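Local coordinates for hydrophilic protein, virA protein (Chromobacterium violaceum, PDB 3BO6), which probably acts as a phosphothreonine lyase effector, irreversibly removing phosphate from phosphothreonine in host proteins by beta-elimination, at residues D63-C75 / S106-D118. Sequence-based numbering, arbitrary orientation. Where two conformers were deposited one is given.
Sequences DVFMHAHRENPQC and SVDSPIDKWKVTD
Arg70 and Asp112 form a salt bridge at one end of a central antiparallel strand pair, 65-70 with 113-117, which lies between strands 55-59 and 134-137 in the sheet of this alpha/beta fold. Met66 with Val116 and Ala68 with Trp114 are the hydrogen-bonded pairs, each closed by two backbone bonds; Asp118 N to Val64 O and Arg70 N to Asp112 O prolong the ladder at its two ends.

At the Arg70 end, a carboxylate and a guanidinium carry the contact, helped by backbone N-H groups. Asp112 OD2 receives Cys75 N through its syn lone pair (2.9 Å), while OD1 is met by Gln74 N and, from the opposite face of the carboxylate plane, by Arg70 NH1 at 2.8 Å. The guanidinium stands nearly upright to the carboxylate, their planes 81° apart. Straight at chi2 (-172°) and chi3, the Arg70 side chain also reaches the turn 106-109, where NH1 and NH2 fork onto Ser109 O, NH2 at 2.8 Å. Lys139 adds a second cation at Asp112 OD2.

On the face bearing His67 and Lys115, the lysine chain runs beside the imidazole and lays CE over the centre of the Phe65 ring, 3.6 Å from the centroid; NZ forms a cation-pi contact there and donates to a water. A sulfate about 6 Å from the Lys115 side chain is consistent with an anion-binding pocket nearby.

On the face bearing Met66, Ala68, Trp114 and Val116 the contacts are mainly apolar: Ala68 CB makes a CH-pi contact with the six-membered ring of Trp114 (3.7 Å to the centroid), and Met66 CE lies against Val116.

Five bonds from Arg70, Gln74 and Cys75 thus tie loop 71-75 and turn 106-109 to the strand ends; Arg70 and Lys139 probably favour the ionised carboxylate.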
ATOM      1  N   ASP A  63      17.491   0.049   9.577  1.00 33.83           N
ATOM      2  CA  ASP A  63      16.264  -0.702   9.853  1.00 29.76           C
ATOM      3  C   ASP A  63      16.235  -1.908   8.931  1.00 19.04           C
ATOM      4  O   ASP A  63      17.200  -2.166   8.199  1.00 21.19           O
ATOM      5  CB  ASP A  63      15.015   0.173   9.665  1.00 36.22           C
ATOM      6  CG  ASP A  63      13.825  -0.258  10.547  1.00 39.58           C
ATOM      7  OD1 ASP A  63      13.064   0.636  10.973  1.00 49.35           O
ATOM      8  OD2 ASP A  63      13.623  -1.465  10.804  1.00 27.28           O
ATOM      9  N   VAL A  64      15.128  -2.633   8.958  1.00 18.51           N
ATOM     10  CA  VAL A  64      15.034  -3.898   8.257  1.00  9.38           C
ATOM     11  C   VAL A  64      14.153  -3.821   7.002  1.00  6.39           C
ATOM     12  O   VAL A  64      13.610  -4.817   6.574  1.00  8.37           O
ATOM     13  CB  VAL A  64      14.560  -5.025   9.203  1.00 18.59           C
ATOM     14  CG1 VAL A  64      15.501  -5.130  10.407  1.00 19.78           C
ATOM     15  CG2 VAL A  64      13.133  -4.802   9.657  1.00 16.94           C
ATOM     16  N   PHE A  65      14.054  -2.643   6.400  1.00  7.62           N
ATOM     17  CA  PHE A  65      13.271  -2.502   5.168  1.00  5.60           C
ATOM     18  C   PHE A  65      14.122  -1.921   4.059  1.00 10.84           C
ATOM     19  O   PHE A  65      15.186  -1.335   4.301  1.00 12.35           O
ATOM     20  CB  PHE A  65      12.065  -1.589   5.410  1.00  8.88           C
ATOM     21  CG  PHE A  65      11.107  -2.088   6.471  1.00  8.73           C
ATOM     22  CD1 PHE A  65      10.127  -3.023   6.169  1.00  8.95           C
ATOM     23  CD2 PHE A  65      11.188  -1.599   7.772  1.00 11.61           C
ATOM     24  CE1 PHE A  65       9.248  -3.488   7.141  1.00  9.98           C
ATOM     25  CE2 PHE A  65      10.298  -2.044   8.750  1.00 12.48           C
ATOM     26  CZ  PHE A  65       9.333  -2.987   8.438  1.00 13.27           C
ATOM     27  N   MET A  66      13.661  -2.116   2.835  1.00  7.00           N
ATOM     28  CA  MET A  66      14.189  -1.415   1.674  1.00  6.60           C
ATOM     29  C   MET A  66      13.084  -0.493   1.178  1.00  6.79           C
ATOM     30  O   MET A  66      11.912  -0.891   1.133  1.00  9.58           O
ATOM     31  CB  MET A  66      14.636  -2.385   0.581  1.00 11.02           C
ATOM     32  CG  MET A  66      15.656  -3.384   1.088  1.00 18.75           C
ATOM     33  SD  MET A  66      14.986  -5.040   1.100  1.00 29.30           S
ATOM     34  CE  MET A  66      14.625  -5.156  -0.633  1.00 12.39           C
ATOM     35  N   HIS A  67      13.440   0.738   0.836  1.00  6.02           N
ATOM     36  CA  HIS A  67      12.454   1.792   0.605  1.00  6.86           C
ATOM     37  C   HIS A  67      12.506   2.300  -0.828  1.00  6.33           C
ATOM     38  O   HIS A  67      13.575   2.419  -1.416  1.00  7.25           O
ATOM     39  CB  HIS A  67      12.742   2.978   1.525  1.00  9.47           C
ATOM     40  CG  HIS A  67      12.896   2.609   2.967  1.00 11.09           C
ATOM     41  ND1 HIS A  67      11.866   2.728   3.872  1.00 13.56           N
ATOM     42  CD2 HIS A  67      13.955   2.126   3.661  1.00 13.88           C
ATOM     43  CE1 HIS A  67      12.281   2.337   5.064  1.00 13.53           C
ATOM     44  NE2 HIS A  67      13.544   1.969   4.964  1.00 14.10           N
ATOM     45  N   ALA A  68      11.346   2.688  -1.347  1.00  6.42           N
ATOM     46  CA  ALA A  68      11.240   3.320  -2.642  1.00  5.98           C
ATOM     47  C   ALA A  68      10.315   4.517  -2.508  1.00  6.25           C
ATOM     48  O   ALA A  68       9.222   4.399  -1.938  1.00  8.33           O
ATOM     49  CB  ALA A  68      10.664   2.334  -3.656  1.00  6.95           C
ATOM     50  N   HIS A  69      10.713   5.655  -3.065  1.00  6.75           N
ATOM     51  CA  HIS A  69       9.820   6.805  -3.111  1.00  7.07           C
ATOM     52  C   HIS A  69      10.113   7.653  -4.330  1.00  8.26           C
ATOM     53  O   HIS A  69      11.260   7.854  -4.678  1.00  8.17           O
ATOM     54  CB  HIS A  69       9.860   7.637  -1.838  1.00 14.95           C
ATOM     55  CG  HIS A  69      11.128   8.394  -1.651  1.00 23.32           C
ATOM     56  ND1 HIS A  69      12.209   7.871  -0.979  1.00 32.35           N
ATOM     57  CD2 HIS A  69      11.487   9.640  -2.039  1.00 27.27           C
ATOM     58  CE1 HIS A  69      13.187   8.761  -0.964  1.00 34.00           C
ATOM     59  NE2 HIS A  69      12.772   9.844  -1.598  1.00 28.18           N
ATOM     60  N   ARG A  70       9.073   8.165  -4.973  1.00  7.62           N
ATOM     61  CA  ARG A  70       9.268   9.002  -6.149  1.00  6.49           C
ATOM     62  C   ARG A  70      10.032  10.270  -5.820  1.00  8.30           C
ATOM     63  O   ARG A  70       9.728  10.961  -4.846  1.00 10.28           O
ATOM     64  CB  ARG A  70       7.922   9.401  -6.745  1.00  5.79           C
ATOM     65  CG  ARG A  70       7.229   8.292  -7.496  1.00  8.34           C
ATOM     66  CD  ARG A  70       6.000   8.814  -8.211  1.00 10.30           C
ATOM     67  NE  ARG A  70       5.492   7.872  -9.203  1.00  8.47           N
ATOM     68  CZ  ARG A  70       4.267   7.351  -9.183  1.00  8.82           C
ATOM     69  NH1 ARG A  70       3.427   7.652  -8.205  1.00 10.05           N
ATOM     70  NH2 ARG A  70       3.891   6.511 -10.142  1.00 11.28           N
ATOM     71  N   GLU A  71      11.029  10.575  -6.645  1.00  8.38           N
ATOM     72  CA  GLU A  71      11.740  11.827  -6.546  1.00 13.59           C
ATOM     73  C   GLU A  71      10.760  12.972  -6.757  1.00 12.62           C
ATOM     74  O   GLU A  71      10.847  14.002  -6.090  1.00 12.89           O
ATOM     75  CB  GLU A  71      12.854  11.847  -7.590  1.00 13.10           C
ATOM     76  CG  GLU A  71      13.691  13.092  -7.598  1.00 15.05           C
ATOM     77  CD  GLU A  71      14.810  12.983  -8.607  1.00 17.12           C
ATOM     78  OE1 GLU A  71      15.527  11.960  -8.602  1.00 25.16           O
ATOM     79  OE2 GLU A  71      14.963  13.905  -9.408  1.00 18.59           O
ATOM     80  N   ASN A  72       9.830  12.782  -7.690  1.00  9.18           N
ATOM     81  CA  ASN A  72       8.770  13.759  -7.952  1.00  9.07           C
ATOM     82  C   ASN A  72       7.406  13.114  -7.701  1.00 10.34           C
ATOM     83  O   ASN A  72       6.889  12.385  -8.551  1.00 11.21           O
ATOM     84  CB  ASN A  72       8.853  14.291  -9.389  1.00 10.35           C
ATOM     85  CG  ASN A  72      10.016  15.237  -9.587  1.00 10.35           C
ATOM     86  OD1 ASN A  72      10.077  16.297  -8.963  1.00 11.89           O
ATOM     87  ND2 ASN A  72      10.936  14.864 -10.457  1.00 10.80           N
ATOM     88  N   PRO A  73       6.825  13.368  -6.522  1.00 10.55           N
ATOM     89  CA  PRO A  73       5.582  12.664  -6.189  1.00 10.30           C
ATOM     90  C   PRO A  73       4.424  13.060  -7.098  1.00  8.85           C
ATOM     91  O   PRO A  73       4.326  14.214  -7.525  1.00 14.50           O
ATOM     92  CB  PRO A  73       5.292  13.127  -4.756  1.00 14.89           C
ATOM     93  CG  PRO A  73       6.604  13.586  -4.221  1.00 23.11           C
ATOM     94  CD  PRO A  73       7.326  14.176  -5.398  1.00 14.73           C
ATOM     95  N   GLN A  74       3.570  12.094  -7.417  1.00  6.84           N
ATOM     96  CA  GLN A  74       2.348  12.372  -8.155  0.50  7.91           C
ATOM     97  C   GLN A  74       1.210  12.862  -7.257  1.00 10.24           C
ATOM     98  O   GLN A  74       0.317  13.568  -7.719  1.00 13.06           O
ATOM     99  CB  GLN A  74       1.906  11.125  -8.919  0.50  9.23           C
ATOM    100  CG  GLN A  74       2.837  10.782 -10.065  0.50 10.48           C
ATOM    101  CD  GLN A  74       2.708  11.760 -11.208  0.50 11.49           C
ATOM    102  OE1 GLN A  74       3.696  12.316 -11.678  0.50 15.09           O
ATOM    103  NE2 GLN A  74       1.482  11.985 -11.653  0.50 14.83           N
ATOM    104  N   CYS A  75       1.233  12.472  -5.985  1.00  8.61           N
ATOM    105  CA  CYS A  75       0.210  12.917  -5.037  1.00  8.22           C
ATOM    106  C   CYS A  75       0.746  14.097  -4.247  1.00  9.78           C
ATOM    107  O   CYS A  75       1.819  14.013  -3.639  1.00 11.19           O
ATOM    108  CB  CYS A  75      -0.210  11.777  -4.102  1.00 10.90           C
ATOM    109  SG  CYS A  75      -1.117  10.472  -4.959  1.00 16.16           S
ATOM    110  N   SER A 106       5.632   1.357 -11.655  1.00  5.49           N
ATOM    111  CA  SER A 106       4.925   1.863 -12.833  1.00  9.47           C
ATOM    112  C   SER A 106       4.801   3.382 -12.853  1.00  6.67           C
ATOM    113  O   SER A 106       4.498   4.000 -11.823  1.00  8.26           O
ATOM    114  CB  SER A 106       3.521   1.250 -12.895  1.00  7.41           C
ATOM    115  OG  SER A 106       2.730   1.835 -13.935  1.00  6.77           O
ATOM    116  N   VAL A 107       4.968   3.981 -14.036  1.00  8.65           N
ATOM    117  CA  VAL A 107       4.724   5.411 -14.222  0.50  9.63           C
ATOM    118  C   VAL A 107       3.267   5.765 -13.872  1.00  9.45           C
ATOM    119  O   VAL A 107       2.933   6.927 -13.573  1.00 10.06           O
ATOM    120  CB  VAL A 107       5.019   5.833 -15.680  0.50 11.95           C
ATOM    121  CG1 VAL A 107       4.134   5.059 -16.651  0.50 12.68           C
ATOM    122  CG2 VAL A 107       4.830   7.328 -15.857  0.50 13.10           C
ATOM    123  N   ASP A 108       2.395   4.761 -13.918  1.00  6.65           N
ATOM    124  CA  ASP A 108       0.974   4.953 -13.673  1.00  6.17           C
ATOM    125  C   ASP A 108       0.538   4.594 -12.252  1.00  7.05           C
ATOM    126  O   ASP A 108      -0.635   4.722 -11.915  1.00  7.73           O
ATOM    127  CB  ASP A 108       0.146   4.138 -14.684  1.00  9.03           C
ATOM    128  CG  ASP A 108       0.397   4.549 -16.127  1.00 10.71           C
ATOM    129  OD1 ASP A 108       0.493   5.766 -16.410  1.00 11.70           O
ATOM    130  OD2 ASP A 108       0.509   3.644 -16.975  1.00 10.37           O
ATOM    131  N   SER A 109       1.476   4.148 -11.413  1.00  7.26           N
ATOM    132  CA  SER A 109       1.103   3.758 -10.065  1.00  6.83           C
ATOM    133  C   SER A 109       0.647   4.971  -9.268  1.00  7.05           C
ATOM    134  O   SER A 109       1.267   6.030  -9.346  1.00  7.15           O
ATOM    135  CB  SER A 109       2.288   3.136  -9.330  1.00  6.02           C
ATOM    136  OG  SER A 109       1.958   3.007  -7.946  1.00  5.67           O
ATOM    137  N   PRO A 110      -0.427   4.817  -8.475  1.00  6.87           N
ATOM    138  CA  PRO A 110      -0.870   5.906  -7.599  1.00  5.06           C
ATOM    139  C   PRO A 110      -0.120   5.940  -6.268  1.00  7.42           C
ATOM    140  O   PRO A 110      -0.439   6.799  -5.461  1.00 10.15           O
ATOM    141  CB  PRO A 110      -2.339   5.563  -7.350  1.00  9.16           C
ATOM    142  CG  PRO A 110      -2.363   4.082  -7.367  1.00  8.23           C
ATOM    143  CD  PRO A 110      -1.299   3.636  -8.376  1.00  6.54           C
ATOM    144  N   ILE A 111       0.843   5.042  -6.052  1.00  4.63           N
ATOM    145  CA  ILE A 111       1.564   4.949  -4.792  1.00  5.08           C
ATOM    146  C   ILE A 111       2.953   5.575  -4.943  1.00  5.45           C
ATOM    147  O   ILE A 111       3.822   5.035  -5.634  1.00  7.40           O
ATOM    148  CB  ILE A 111       1.677   3.483  -4.317  1.00  6.27           C
ATOM    149  CG1 ILE A 111       0.274   2.860  -4.151  1.00  6.36           C
ATOM    150  CG2 ILE A 111       2.540   3.386  -3.029  1.00  6.50           C
ATOM    151  CD1 ILE A 111      -0.625   3.580  -3.121  1.00  7.91           C
ATOM    152  N   ASP A 112       3.163   6.712  -4.285  1.00  5.34           N
ATOM    153  CA  ASP A 112       4.441   7.430  -4.342  1.00  7.07           C
ATOM    154  C   ASP A 112       5.548   6.806  -3.497  1.00  6.69           C
ATOM    155  O   ASP A 112       6.722   7.042  -3.759  1.00  7.45           O
ATOM    156  CB  ASP A 112       4.267   8.869  -3.859  1.00  7.50           C
ATOM    157  CG  ASP A 112       3.588   9.769  -4.873  1.00  8.28           C
ATOM    158  OD1 ASP A 112       3.648   9.512  -6.097  1.00  7.96           O
ATOM    159  OD2 ASP A 112       3.028  10.794  -4.426  1.00  9.16           O
ATOM    160  N   LYS A 113       5.179   6.037  -2.478  1.00  4.13           N
ATOM    161  CA  LYS A 113       6.130   5.573  -1.473  1.00  4.58           C
ATOM    162  C   LYS A 113       5.725   4.216  -0.936  1.00  5.83           C
ATOM    163  O   LYS A 113       4.563   4.025  -0.578  1.00  4.43           O
ATOM    164  CB  LYS A 113       6.196   6.589  -0.323  1.00 10.21           C
ATOM    165  CG  LYS A 113       7.324   6.339   0.670  1.00 14.64           C
ATOM    166  CD  LYS A 113       7.352   7.393   1.775  1.00 21.85           C
ATOM    167  CE  LYS A 113       6.491   6.972   2.955  1.00 31.96           C
ATOM    168  NZ  LYS A 113       7.012   7.510   4.250  1.00 40.10           N
ATOM    169  N   TRP A 114       6.683   3.292  -0.853  1.00  4.83           N
ATOM    170  CA  TRP A 114       6.437   1.951  -0.319  1.00  5.91           C
ATOM    171  C   TRP A 114       7.746   1.363   0.208  1.00  4.28           C
ATOM    172  O   TRP A 114       8.811   1.924  -0.037  1.00  4.99           O
ATOM    173  CB  TRP A 114       5.774   1.044  -1.391  1.00  4.51           C
ATOM    174  CG  TRP A 114       6.488   0.960  -2.724  1.00  4.39           C
ATOM    175  CD1 TRP A 114       6.241   1.716  -3.829  1.00  5.03           C
ATOM    176  CD2 TRP A 114       7.547   0.052  -3.079  1.00  7.31           C
ATOM    177  NE1 TRP A 114       7.099   1.340  -4.860  1.00  5.49           N
ATOM    178  CE2 TRP A 114       7.901   0.323  -4.416  1.00  4.87           C
ATOM    179  CE3 TRP A 114       8.226  -0.954  -2.391  1.00  7.70           C
ATOM    180  CZ2 TRP A 114       8.914  -0.372  -5.078  1.00  7.27           C
ATOM    181  CZ3 TRP A 114       9.230  -1.648  -3.051  1.00 10.96           C
ATOM    182  CH2 TRP A 114       9.571  -1.350  -4.374  1.00  9.15           C
ATOM    183  N   LYS A 115       7.659   0.278   0.974  1.00  5.11           N
ATOM    184  CA  LYS A 115       8.853  -0.469   1.483  1.00  5.68           C
ATOM    185  C   LYS A 115       8.478  -1.933   1.505  1.00  6.10           C
ATOM    186  O   LYS A 115       7.342  -2.224   1.278  1.00  6.94           O
ATOM    187  CB  LYS A 115       9.304   0.059   2.839  1.00  7.09           C
ATOM    188  CG  LYS A 115       8.365  -0.207   3.985  1.00  6.87           C
ATOM    189  CD  LYS A 115       8.871   0.583   5.191  1.00 13.31           C
ATOM    190  CE  LYS A 115       8.160   0.195   6.453  1.00 19.91           C
ATOM    191  NZ  LYS A 115       8.669   1.073   7.566  1.00 19.47           N
ATOM    192  N   VAL A 116       9.551  -2.734   1.451  0.70  3.92           N
ATOM    193  CA  VAL A 116       9.514  -4.180   1.533  0.70  5.16           C
ATOM    194  C   VAL A 116      10.502  -4.643   2.601  0.70  6.41           C
ATOM    195  O   VAL A 116      11.585  -4.079   2.744  0.70  4.50           O
ATOM    196  CB  VAL A 116       9.809  -4.848   0.151  0.70  5.59           C
ATOM    197  CG1 VAL A 116      11.226  -4.547  -0.324  0.70  4.79           C
ATOM    198  CG2 VAL A 116       9.557  -6.333   0.205  0.70  7.08           C
ATOM    199  N   THR A 117      10.139  -5.671   3.353  1.00  4.93           N
ATOM    200  CA  THR A 117      10.993  -6.076   4.441  1.00  5.63           C
ATOM    201  C   THR A 117      12.216  -6.745   3.831  1.00  5.34           C
ATOM    202  O   THR A 117      12.121  -7.459   2.817  1.00  6.80           O
ATOM    203  CB  THR A 117      10.225  -7.181   5.188  1.00  4.94           C
ATOM    204  OG1 THR A 117       8.994  -6.640   5.682  1.00  5.53           O
ATOM    205  CG2 THR A 117      11.044  -7.774   6.360  1.00  5.62           C
ATOM    206  N   ASP A 118      13.364  -6.520   4.460  1.00  6.03           N
ATOM    207  CA  ASP A 118      14.588  -7.238   4.127  1.00  9.02           C
ATOM    208  C   ASP A 118      14.583  -8.557   4.882  1.00  7.00           C
ATOM    209  O   ASP A 118      14.806  -8.600   6.108  1.00  7.21           O
ATOM    210  CB  ASP A 118      15.808  -6.405   4.526  1.00  7.95           C
ATOM    211  CG  ASP A 118      17.127  -7.078   4.145  1.00 10.74           C
ATOM    212  OD1 ASP A 118      17.112  -8.291   3.847  1.00 12.30           O
ATOM    213  OD2 ASP A 118      18.153  -6.380   4.153  1.00 16.29           O
TER
HETATM  214  O   HOH W   1      17.572  -4.024   6.623  1.00 31.16           O
HETATM  215  O   HOH W   2      11.663   1.899   8.066  1.00 32.21           O
HETATM  216  O   HOH W   3       9.603   4.173   1.714  1.00 31.15           O